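Local coordinates for host Factor for Q beta (Staphylococcus aureus, PDB 1KQ1), which binds RNA as a hexameric ring of Sm-like subunits and regulates the translation of many messages, at the interface of chains A and B. Residues are numbered along the deposited sequence; one frame, centred on the assembly and turned at random. Chains: chain A/B, Host Factor for Q beta.

The interface of chains A and B. Residues chain A 60-64; chain B 26, 52-56, 59.
Hfq is a bacterial Sm-like protein, and this is the strand-to-strand joint between neighbouring subunits of its hexamer. Strand 60-64 of chain A lies antiparallel to strand 51-56 of chain B, so the beta-sheet runs on from one subunit into the next.

Backbone hydrogen bonds hold the two strands. A:Tyr63 and B:Leu54 form a reciprocal pair. The amide N of A:Tyr63 gives to the carbonyl O of B:Leu54 at 2.8 Å, and the N of B:Leu54 gives back to the O of A:Tyr63 at 2.9 Å. Both donors approach in the carbonyl plane. Further along, the N of B:Tyr56 donates to the O of A:Ser61 at 3.0 Å, nearly along the C=O axis.

The side chains sort to two sides of the joined strands. On one side, A:Tyr63 and B:Tyr56 cross obliquely and meet tip to tip. OH of A:Tyr63 and OH of B:Tyr56 are hydrogen-bonded at 2.8 Å; the direction is not decided. The OH of B:Tyr56 lies in plane at the edge of the A:Tyr63 ring. The ring planes are turned about 60° to each other, and CE2 of A:Tyr63 comes 3.5 Å from CE2 of B:Tyr56, from above that ring's rim. Both tyrosines have CG beside the backbone N, anti to the carbonyl carbon (chi1 -61° in A:Tyr63). Methyl CG2 of A:Ile60 sits over the rim of one A:Tyr63 face and at the edge of the B:Tyr56 ring. B:Leu54 runs alongside A:Tyr63, its CD2 packing against ring atom CD2.

On the other side, OG of A:Ser61 and OG1 of A:Thr62 hydrogen-bond at 3.0 Å. These neighbours share a side because the backbone at A:Ser61 leaves the extended form (psi -50°). Both hydroxyls come in from above the B:Phe26 ring plane, off its rim, A:Ser61 OG near CD1 and CE1, A:Thr62 OG1 near CE1 and CZ. Methyl CG2 of A:Thr62 packs on CB of B:His53 and CG1 of B:Ile55. A:Thr64 lies alongside B:His53, its OG1 touching imidazole CD2 of B:His53 at 3.2 Å, with methyl CG2 beside it.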
loop_
_atom_site.group_PDB
_atom_site.type_symbol
_atom_site.label_atom_id
_atom_site.label_comp_id
_atom_site.label_asym_id
_atom_site.label_seq_id
_atom_site.Cartn_x
_atom_site.Cartn_y
_atom_site.Cartn_z
ATOM N N ILE A 60 2.539 -9.004 2.984
ATOM C CA ILE A 60 2.538 -10.266 2.305
ATOM C C ILE A 60 1.569 -10.283 1.159
ATOM O O ILE A 60 0.435 -9.726 1.271
ATOM C CB ILE A 60 2.116 -11.404 3.297
ATOM C CG1 ILE A 60 3.158 -11.480 4.399
ATOM C CG2 ILE A 60 1.913 -12.743 2.581
ATOM C CD1 ILE A 60 2.774 -12.565 5.476
ATOM N N SER A 61 2.014 -10.855 0.049
ATOM C CA SER A 61 1.162 -11.036 -1.116
ATOM C C SER A 61 0.582 -12.444 -1.161
ATOM O O SER A 61 -0.629 -12.646 -1.279
ATOM C CB SER A 61 1.966 -10.864 -2.416
ATOM O OG SER A 61 1.164 -11.305 -3.489
ATOM N N THR A 62 1.466 -13.437 -1.012
ATOM C CA THR A 62 1.046 -14.817 -1.208
ATOM C C THR A 62 1.827 -15.788 -0.337
ATOM O O THR A 62 2.988 -15.524 -0.005
ATOM C CB THR A 62 1.385 -15.239 -2.682
ATOM O OG1 THR A 62 0.805 -14.325 -3.629
ATOM C CG2 THR A 62 0.865 -16.615 -2.998
ATOM N N TYR A 63 1.178 -16.898 0.033
ATOM C CA TYR A 63 1.857 -17.993 0.703
ATOM C C TYR A 63 1.810 -19.100 -0.356
ATOM O O TYR A 63 0.722 -19.497 -0.839
ATOM C CB TYR A 63 1.095 -18.503 1.932
ATOM C CG TYR A 63 0.888 -17.494 3.000
ATOM C CD1 TYR A 63 1.793 -17.318 4.040
ATOM C CD2 TYR A 63 -0.281 -16.745 3.013
ATOM C CE1 TYR A 63 1.546 -16.438 5.080
ATOM C CE2 TYR A 63 -0.554 -15.840 4.054
ATOM C CZ TYR A 63 0.368 -15.691 5.099
ATOM O OH TYR A 63 0.114 -14.802 6.138
ATOM N N THR A 64 2.972 -19.589 -0.747
ATOM C CA THR A 64 3.016 -20.666 -1.709
ATOM C C THR A 64 3.369 -21.900 -0.920
ATOM O O THR A 64 4.307 -21.905 -0.103
ATOM C CB THR A 64 4.055 -20.440 -2.802
ATOM O OG1 THR A 64 3.676 -19.295 -3.589
ATOM C CG2 THR A 64 4.129 -21.660 -3.697
ATOM N N PHE B 26 -0.845 -8.843 -9.558
ATOM C CA PHE B 26 -0.544 -8.310 -8.222
ATOM C C PHE B 26 -0.248 -6.834 -8.266
ATOM O O PHE B 26 -0.053 -6.257 -9.346
ATOM C CB PHE B 26 0.662 -9.071 -7.677
ATOM C CG PHE B 26 0.371 -10.528 -7.436
ATOM C CD1 PHE B 26 -0.178 -10.949 -6.218
ATOM C CD2 PHE B 26 0.604 -11.467 -8.430
ATOM C CE1 PHE B 26 -0.490 -12.307 -6.034
ATOM C CE2 PHE B 26 0.298 -12.807 -8.235
ATOM C CZ PHE B 26 -0.248 -13.216 -7.046
ATOM N N GLN B 52 -0.425 -24.868 -4.603
ATOM C CA GLN B 52 -1.471 -24.075 -3.957
ATOM C C GLN B 52 -0.868 -22.693 -3.610
ATOM O O GLN B 52 0.276 -22.602 -3.152
ATOM C CB GLN B 52 -1.903 -24.716 -2.639
ATOM C CG GLN B 52 -2.662 -26.033 -2.792
ATOM C CD GLN B 52 -3.166 -26.551 -1.446
ATOM O OE1 GLN B 52 -2.382 -27.012 -0.608
ATOM N NE2 GLN B 52 -4.476 -26.453 -1.226
ATOM N N HIS B 53 -1.645 -21.634 -3.835
ATOM C CA HIS B 53 -1.210 -20.282 -3.481
ATOM C C HIS B 53 -2.326 -19.608 -2.687
ATOM O O HIS B 53 -3.455 -19.544 -3.161
ATOM C CB HIS B 53 -0.942 -19.436 -4.711
ATOM C CG HIS B 53 0.064 -20.032 -5.644
ATOM N ND1 HIS B 53 -0.262 -21.041 -6.525
ATOM C CD2 HIS B 53 1.395 -19.814 -5.789
ATOM C CE1 HIS B 53 0.828 -21.426 -7.167
ATOM N NE2 HIS B 53 1.846 -20.700 -6.738
ATOM N N LEU B 54 -2.031 -19.133 -1.480
ATOM C CA LEU B 54 -3.043 -18.429 -0.718
ATOM C C LEU B 54 -2.662 -16.945 -0.907
ATOM O O LEU B 54 -1.592 -16.526 -0.460
ATOM C CB LEU B 54 -2.956 -18.821 0.735
ATOM C CG LEU B 54 -4.008 -18.122 1.588
ATOM C CD1 LEU B 54 -5.401 -18.537 1.109
ATOM C CD2 LEU B 54 -3.789 -18.530 3.072
ATOM N N ILE B 55 -3.546 -16.214 -1.594
ATOM C CA ILE B 55 -3.268 -14.826 -1.988
ATOM C C ILE B 55 -4.154 -13.847 -1.250
ATOM O O ILE B 55 -5.362 -14.047 -1.157
ATOM C CB ILE B 55 -3.530 -14.650 -3.510
ATOM C CG1 ILE B 55 -2.655 -15.596 -4.352
ATOM C CG2 ILE B 55 -3.180 -13.206 -3.921
ATOM C CD1 ILE B 55 -3.066 -15.695 -5.792
ATOM N N TYR B 56 -3.564 -12.802 -0.682
ATOM C CA TYR B 56 -4.358 -11.784 -0.033
ATOM C C TYR B 56 -4.967 -10.854 -1.070
ATOM O O TYR B 56 -4.239 -10.371 -1.940
ATOM C CB TYR B 56 -3.526 -10.914 0.909
ATOM C CG TYR B 56 -3.193 -11.574 2.221
ATOM C CD1 TYR B 56 -4.183 -11.839 3.166
ATOM C CD2 TYR B 56 -1.897 -11.889 2.530
ATOM C CE1 TYR B 56 -3.868 -12.423 4.409
ATOM C CE2 TYR B 56 -1.572 -12.474 3.757
ATOM C CZ TYR B 56 -2.571 -12.735 4.685
ATOM O OH TYR B 56 -2.224 -13.331 5.890
ATOM N N ALA B 59 -3.293 -7.637 -1.986
ATOM C CA ALA B 59 -2.168 -7.622 -2.891
ATOM C C ALA B 59 -2.568 -7.812 -4.349
ATOM O O ALA B 59 -1.697 -7.847 -5.243
ATOM C CB ALA B 59 -1.185 -8.754 -2.466
#